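Local coordinates for probable adenylyl-sulfate kinase (Aeropyrum pernix, PDB 2YVU), which probably phosphorylates adenosine 5'-phosphosulfate with ATP, yielding 3'-phosphoadenylyl sulfate, the activated form of sulfate, at residues 98-103 with 114-119; 30-35 with 168-173. All coordinates share one frame; numbering follows the deposited sequence.

Interaction 1. Residues 98-103 with 114-119; sequences QARNMV and FLEIYV
Helix 97-109 lies over strand 114-120 with Arg100 facing Glu116 at a CA separation of 8.6 Å and Val103 facing Phe114 at 9.1 Å, too wide for backbone bonding, so side chains make the join. Arg100 NE donates to Glu116 OE2 over 2.7 Å, a nearly straight hydrogen bond (166°) within a salt bridge; it meets the oxygen close to its C-O axis, with OE2 in the guanidinium plane, while the carboxylate is turned 65° against that plane. Glu116 can reach so far because its chain runs extended, with CG anti to the backbone N (chi1 -178°). Two waters donate to the carboxylate, one to each oxygen, and Arg104 forms a salt bridge with OE1; a buried acid suits this place because several donors satisfy it. One helical turn along, Val103 CG1 packs 3.6 Å from Phe114 CE2, one methyl of the beta-branched valine resting against a bulky ring that also meets Trp17. Arg100 NH1 binds the backbone oxygen of Ser94, the phosphoserine position by similarity, and NH2 that of Glu154. The pairing is thus helix-on-sheet packing of a P-loop kinase fold, with its polar end beside the probable active site.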
loop_
_atom_site.group_PDB
_atom_site.type_symbol
_atom_site.label_atom_id
_atom_site.label_comp_id
_atom_site.label_asym_id
_atom_site.label_seq_id
_atom_site.Cartn_x
_atom_site.Cartn_y
_atom_site.Cartn_z
ATOM N N GLN A 98 18.522 5.464 10.260
ATOM C CA GLN A 98 18.765 4.456 9.245
ATOM C C GLN A 98 17.463 4.000 8.625
ATOM O O GLN A 98 17.345 3.889 7.400
ATOM C CB GLN A 98 19.495 3.259 9.866
ATOM C CG GLN A 98 19.737 2.062 8.920
ATOM C CD GLN A 98 18.504 1.162 8.738
ATOM O OE1 GLN A 98 17.801 0.840 9.702
ATOM N NE2 GLN A 98 18.257 0.738 7.499
ATOM N N ALA A 99 16.479 3.737 9.480
ATOM C CA ALA A 99 15.174 3.290 9.018
ATOM C C ALA A 99 14.542 4.351 8.126
ATOM O O ALA A 99 14.021 4.044 7.062
ATOM C CB ALA A 99 14.278 2.989 10.222
ATOM N N ARG A 100 14.598 5.602 8.562
ATOM C CA ARG A 100 14.040 6.695 7.781
ATOM C C ARG A 100 14.833 6.930 6.482
ATOM O O ARG A 100 14.262 7.341 5.475
ATOM C CB ARG A 100 13.992 7.983 8.623
ATOM C CG ARG A 100 13.043 7.887 9.829
ATOM C CD ARG A 100 12.649 9.265 10.366
ATOM N NE ARG A 100 13.820 10.083 10.667
ATOM C CZ ARG A 100 14.526 10.015 11.792
ATOM N NH1 ARG A 100 14.184 9.163 12.763
ATOM N NH2 ARG A 100 15.593 10.790 11.936
ATOM N N ASN A 101 16.138 6.660 6.497
ATOM C CA ASN A 101 16.956 6.829 5.291
ATOM C C ASN A 101 16.582 5.768 4.255
ATOM O O ASN A 101 16.577 6.025 3.056
ATOM C CB ASN A 101 18.448 6.729 5.642
ATOM C CG ASN A 101 18.916 7.894 6.499
ATOM O OD1 ASN A 101 20.067 7.926 6.942
ATOM N ND2 ASN A 101 18.019 8.865 6.741
ATOM N N MET A 102 16.274 4.576 4.738
ATOM C CA MET A 102 15.846 3.471 3.885
ATOM C C MET A 102 14.484 3.829 3.240
ATOM O O MET A 102 14.239 3.547 2.067
ATOM C CB MET A 102 15.743 2.209 4.744
ATOM C CG MET A 102 15.200 0.997 4.039
ATOM S SD MET A 102 13.403 0.964 4.064
ATOM C CE MET A 102 13.082 0.339 5.744
ATOM N N VAL A 103 13.602 4.470 4.004
ATOM C CA VAL A 103 12.302 4.874 3.461
ATOM C C VAL A 103 12.542 5.934 2.378
ATOM O O VAL A 103 12.021 5.822 1.271
ATOM C CB VAL A 103 11.396 5.462 4.549
ATOM C CG1 VAL A 103 10.162 6.093 3.909
ATOM C CG2 VAL A 103 10.975 4.361 5.518
ATOM N N PHE A 114 10.978 13.632 -1.410
ATOM C CA PHE A 114 10.698 13.089 -0.086
ATOM C C PHE A 114 11.033 14.161 0.939
ATOM O O PHE A 114 12.203 14.474 1.163
ATOM C CB PHE A 114 11.531 11.821 0.149
ATOM C CG PHE A 114 11.267 11.145 1.479
ATOM C CD1 PHE A 114 12.039 11.449 2.603
ATOM C CD2 PHE A 114 10.268 10.183 1.599
ATOM C CE1 PHE A 114 11.825 10.797 3.819
ATOM C CE2 PHE A 114 10.038 9.519 2.814
ATOM C CZ PHE A 114 10.818 9.823 3.927
ATOM N N LEU A 115 10.002 14.724 1.559
ATOM C CA LEU A 115 10.201 15.783 2.545
ATOM C C LEU A 115 10.151 15.268 3.977
ATOM O O LEU A 115 9.082 14.949 4.499
ATOM C CB LEU A 115 9.139 16.879 2.372
ATOM C CG LEU A 115 9.036 17.455 0.961
ATOM C CD1 LEU A 115 7.867 18.426 0.849
ATOM C CD2 LEU A 115 10.340 18.128 0.632
ATOM N N GLU A 116 11.311 15.196 4.612
ATOM C CA GLU A 116 11.397 14.731 5.987
ATOM C C GLU A 116 11.148 15.925 6.908
ATOM O O GLU A 116 11.954 16.858 6.991
ATOM C CB GLU A 116 12.767 14.115 6.232
ATOM C CG GLU A 116 12.975 13.542 7.617
ATOM C CD GLU A 116 14.191 12.625 7.663
ATOM O OE1 GLU A 116 15.061 12.747 6.785
ATOM O OE2 GLU A 116 14.283 11.782 8.571
ATOM N N ILE A 117 10.009 15.886 7.580
ATOM C CA ILE A 117 9.576 16.956 8.469
ATOM C C ILE A 117 9.746 16.570 9.930
ATOM O O ILE A 117 9.087 15.643 10.432
ATOM C CB ILE A 117 8.082 17.267 8.233
ATOM C CG1 ILE A 117 7.834 17.431 6.730
ATOM C CG2 ILE A 117 7.632 18.451 9.122
ATOM C CD1 ILE A 117 8.633 18.576 6.051
ATOM N N TYR A 118 10.609 17.294 10.627
ATOM C CA TYR A 118 10.831 17.004 12.035
ATOM C C TYR A 118 9.863 17.774 12.928
ATOM O O TYR A 118 9.935 19.003 13.037
ATOM C CB TYR A 118 12.291 17.311 12.411
ATOM C CG TYR A 118 12.641 17.081 13.877
ATOM C CD1 TYR A 118 12.038 16.065 14.619
ATOM C CD2 TYR A 118 13.621 17.844 14.500
ATOM C CE1 TYR A 118 12.407 15.812 15.958
ATOM C CE2 TYR A 118 13.998 17.599 15.832
ATOM C CZ TYR A 118 13.385 16.584 16.551
ATOM O OH TYR A 118 13.746 16.362 17.872
ATOM N N VAL A 119 8.950 17.029 13.553
ATOM C CA VAL A 119 7.963 17.565 14.479
ATOM C C VAL A 119 8.673 17.456 15.834
ATOM O O VAL A 119 8.753 16.386 16.443
ATOM C CB VAL A 119 6.674 16.723 14.437
ATOM C CG1 VAL A 119 5.607 17.327 15.361
ATOM C CG2 VAL A 119 6.169 16.656 12.995
HETATM O O HOH W 1 16.702 10.663 8.953
HETATM O O HOH W 2 16.186 10.451 5.664
#

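Interaction 2. Residues 30-35 with 168-173; sequences ATRLAD and NTIEHN
Arg32 NH2 reaches Glu171 OE2 at 3.0 Å, forming a salt bridge between helix 26-39 and the first turn of helix 170-184. As a hydrogen bond it is weak, for the N-H...O angle is only 134°; attraction between the charges therefore probably matters more than direction. The guanidinium and carboxylate planes stand 75° apart. The bond from CA to CB of Glu171 points away from the other helix, and a bend at chi2 (76°) brings the carboxylate back to the arginine. Ile170 supplies the apolar half of the contact. Its CG2 methyl sits over one face of the guanidinium, offset toward the rim and 3.6 Å from Arg32 NE, and it also touches the arginine's CD at 3.8 Å. Arginine suits this partly exposed position, since its long chain can lie against a methyl while its charged end reaches an acid near the surface. An alanine in place of Arg32 would probably leave Glu171 without this basic partner and strip the cover from the Ile170 methyl. Just before the helix, Thr169 is the N-cap: its OG1 accepts from His172 N at 3.2 Å, answering an amide that the first turn cannot pair within the helix. Arg32 also touches Val174, and Leu33 extends the helix-helix packing to Leu177, Tyr178 and Val181, while Ala30, Leu33 and Ala34 rest on Ile89 of strand 87-91, so that helix 26-39 is packed against both the sheet and helix 170-184.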
loop_
_atom_site.group_PDB
_atom_site.type_symbol
_atom_site.label_atom_id
_atom_site.label_comp_id
_atom_site.label_asym_id
_atom_site.label_seq_id
_atom_site.Cartn_x
_atom_site.Cartn_y
_atom_site.Cartn_z
ATOM N N ALA A 30 -0.591 16.290 10.241
ATOM C CA ALA A 30 -0.860 15.578 8.981
ATOM C C ALA A 30 -2.309 15.771 8.491
ATOM O O ALA A 30 -2.561 16.071 7.333
ATOM C CB ALA A 30 -0.600 14.093 9.167
ATOM N N THR A 31 -3.256 15.596 9.392
ATOM C CA THR A 31 -4.668 15.707 9.044
ATOM C C THR A 31 -5.121 17.112 8.653
ATOM O O THR A 31 -5.938 17.284 7.750
ATOM C CB THR A 31 -5.535 15.184 10.213
ATOM O OG1 THR A 31 -5.244 13.792 10.420
ATOM C CG2 THR A 31 -7.007 15.335 9.889
ATOM N N ARG A 32 -4.613 18.112 9.354
ATOM C CA ARG A 32 -4.964 19.485 9.049
ATOM C C ARG A 32 -4.338 19.866 7.724
ATOM O O ARG A 32 -4.977 20.532 6.899
ATOM C CB ARG A 32 -4.521 20.393 10.197
ATOM C CG ARG A 32 -5.331 20.067 11.460
ATOM C CD ARG A 32 -4.843 20.731 12.731
ATOM N NE ARG A 32 -4.927 22.184 12.697
ATOM C CZ ARG A 32 -5.519 22.919 13.638
ATOM N NH1 ARG A 32 -6.092 22.335 14.683
ATOM N NH2 ARG A 32 -5.513 24.241 13.546
ATOM N N LEU A 33 -3.107 19.419 7.483
ATOM C CA LEU A 33 -2.493 19.724 6.206
ATOM C C LEU A 33 -3.288 19.034 5.099
ATOM O O LEU A 33 -3.563 19.615 4.053
ATOM C CB LEU A 33 -1.037 19.255 6.160
ATOM C CG LEU A 33 -0.413 19.387 4.762
ATOM C CD1 LEU A 33 -0.278 20.836 4.374
ATOM C CD2 LEU A 33 0.957 18.708 4.736
ATOM N N ALA A 34 -3.665 17.787 5.341
ATOM C CA ALA A 34 -4.409 17.029 4.348
ATOM C C ALA A 34 -5.739 17.712 4.029
ATOM O O ALA A 34 -6.149 17.795 2.866
ATOM C CB ALA A 34 -4.644 15.607 4.862
ATOM N N ASP A 35 -6.417 18.202 5.058
ATOM C CA ASP A 35 -7.694 18.882 4.838
ATOM C C ASP A 35 -7.499 20.090 3.907
ATOM O O ASP A 35 -8.287 20.308 2.990
ATOM C CB ASP A 35 -8.283 19.345 6.173
ATOM C CG ASP A 35 -9.741 19.736 6.057
ATOM O OD1 ASP A 35 -10.516 18.920 5.516
ATOM O OD2 ASP A 35 -10.119 20.846 6.503
ATOM N N ASN A 168 5.711 27.145 18.838
ATOM C CA ASN A 168 4.615 27.586 17.978
ATOM C C ASN A 168 3.328 26.813 18.089
ATOM O O ASN A 168 3.319 25.659 18.524
ATOM C CB ASN A 168 5.067 27.574 16.513
ATOM C CG ASN A 168 6.161 28.578 16.241
ATOM O OD1 ASN A 168 7.331 28.223 16.114
ATOM N ND2 ASN A 168 5.787 29.842 16.161
ATOM N N THR A 169 2.244 27.456 17.663
ATOM C CA THR A 169 0.925 26.847 17.691
ATOM C C THR A 169 0.780 25.876 16.507
ATOM O O THR A 169 1.601 25.877 15.587
ATOM C CB THR A 169 -0.177 27.905 17.549
ATOM O OG1 THR A 169 -0.026 28.558 16.291
ATOM C CG2 THR A 169 -0.078 28.950 18.671
ATOM N N ILE A 170 -0.269 25.063 16.538
ATOM C CA ILE A 170 -0.515 24.120 15.457
ATOM C C ILE A 170 -0.822 24.887 14.176
ATOM O O ILE A 170 -0.428 24.450 13.105
ATOM C CB ILE A 170 -1.724 23.208 15.751
ATOM C CG1 ILE A 170 -1.556 22.530 17.106
ATOM C CG2 ILE A 170 -1.861 22.137 14.667
ATOM C CD1 ILE A 170 -0.361 21.616 17.198
ATOM N N GLU A 171 -1.529 26.016 14.296
ATOM C CA GLU A 171 -1.907 26.841 13.145
ATOM C C GLU A 171 -0.677 27.375 12.438
ATOM O O GLU A 171 -0.585 27.362 11.213
ATOM C CB GLU A 171 -2.774 28.036 13.574
ATOM C CG GLU A 171 -4.199 27.698 14.013
ATOM C CD GLU A 171 -4.264 27.087 15.401
ATOM O OE1 GLU A 171 -3.355 27.356 16.217
ATOM O OE2 GLU A 171 -5.231 26.351 15.687
ATOM N N HIS A 172 0.262 27.866 13.228
ATOM C CA HIS A 172 1.482 28.380 12.673
ATOM C C HIS A 172 2.212 27.247 11.965
ATOM O O HIS A 172 2.670 27.406 10.832
ATOM C CB HIS A 172 2.363 28.960 13.785
ATOM C CG HIS A 172 3.733 29.349 13.322
ATOM N ND1 HIS A 172 4.738 28.428 13.112
ATOM C CD2 HIS A 172 4.254 30.553 12.993
ATOM C CE1 HIS A 172 5.819 29.047 12.674
ATOM N NE2 HIS A 172 5.551 30.337 12.592
ATOM N N ASN A 173 2.300 26.087 12.613
ATOM C CA ASN A 173 3.026 24.975 12.001
ATOM C C ASN A 173 2.400 24.357 10.773
ATOM O O ASN A 173 3.108 24.005 9.813
ATOM C CB ASN A 173 3.315 23.885 13.043
ATOM C CG ASN A 173 4.406 24.290 14.000
ATOM O OD1 ASN A 173 5.255 25.123 13.663
ATOM N ND2 ASN A 173 4.410 23.701 15.194
#

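Interaction 1 is core and interaction 2 is surface; their centres lie about 19 Å apart, and their nearest atoms, about 6 Å apart, do not touch. They share no helix or strand: 98-103 with 114-119 joins a helix to an inner strand of the parallel sheet, whereas 30-35 with 168-173 ties two helices together. Each has an arginine-glutamate salt bridge and an apolar contact: methyl to aromatic ring in interaction 1, methyl over the guanidinium in interaction 2. In the interior the bond is short and straight, and waters and further protein groups serve the charged atoms; at the surface it is longer, bent and weak. Helix 26-39 follows the probable ATP-binding loop and helix 97-109 the probable phosphoserine position, so each contact involves a helix that follows a probable functional segment.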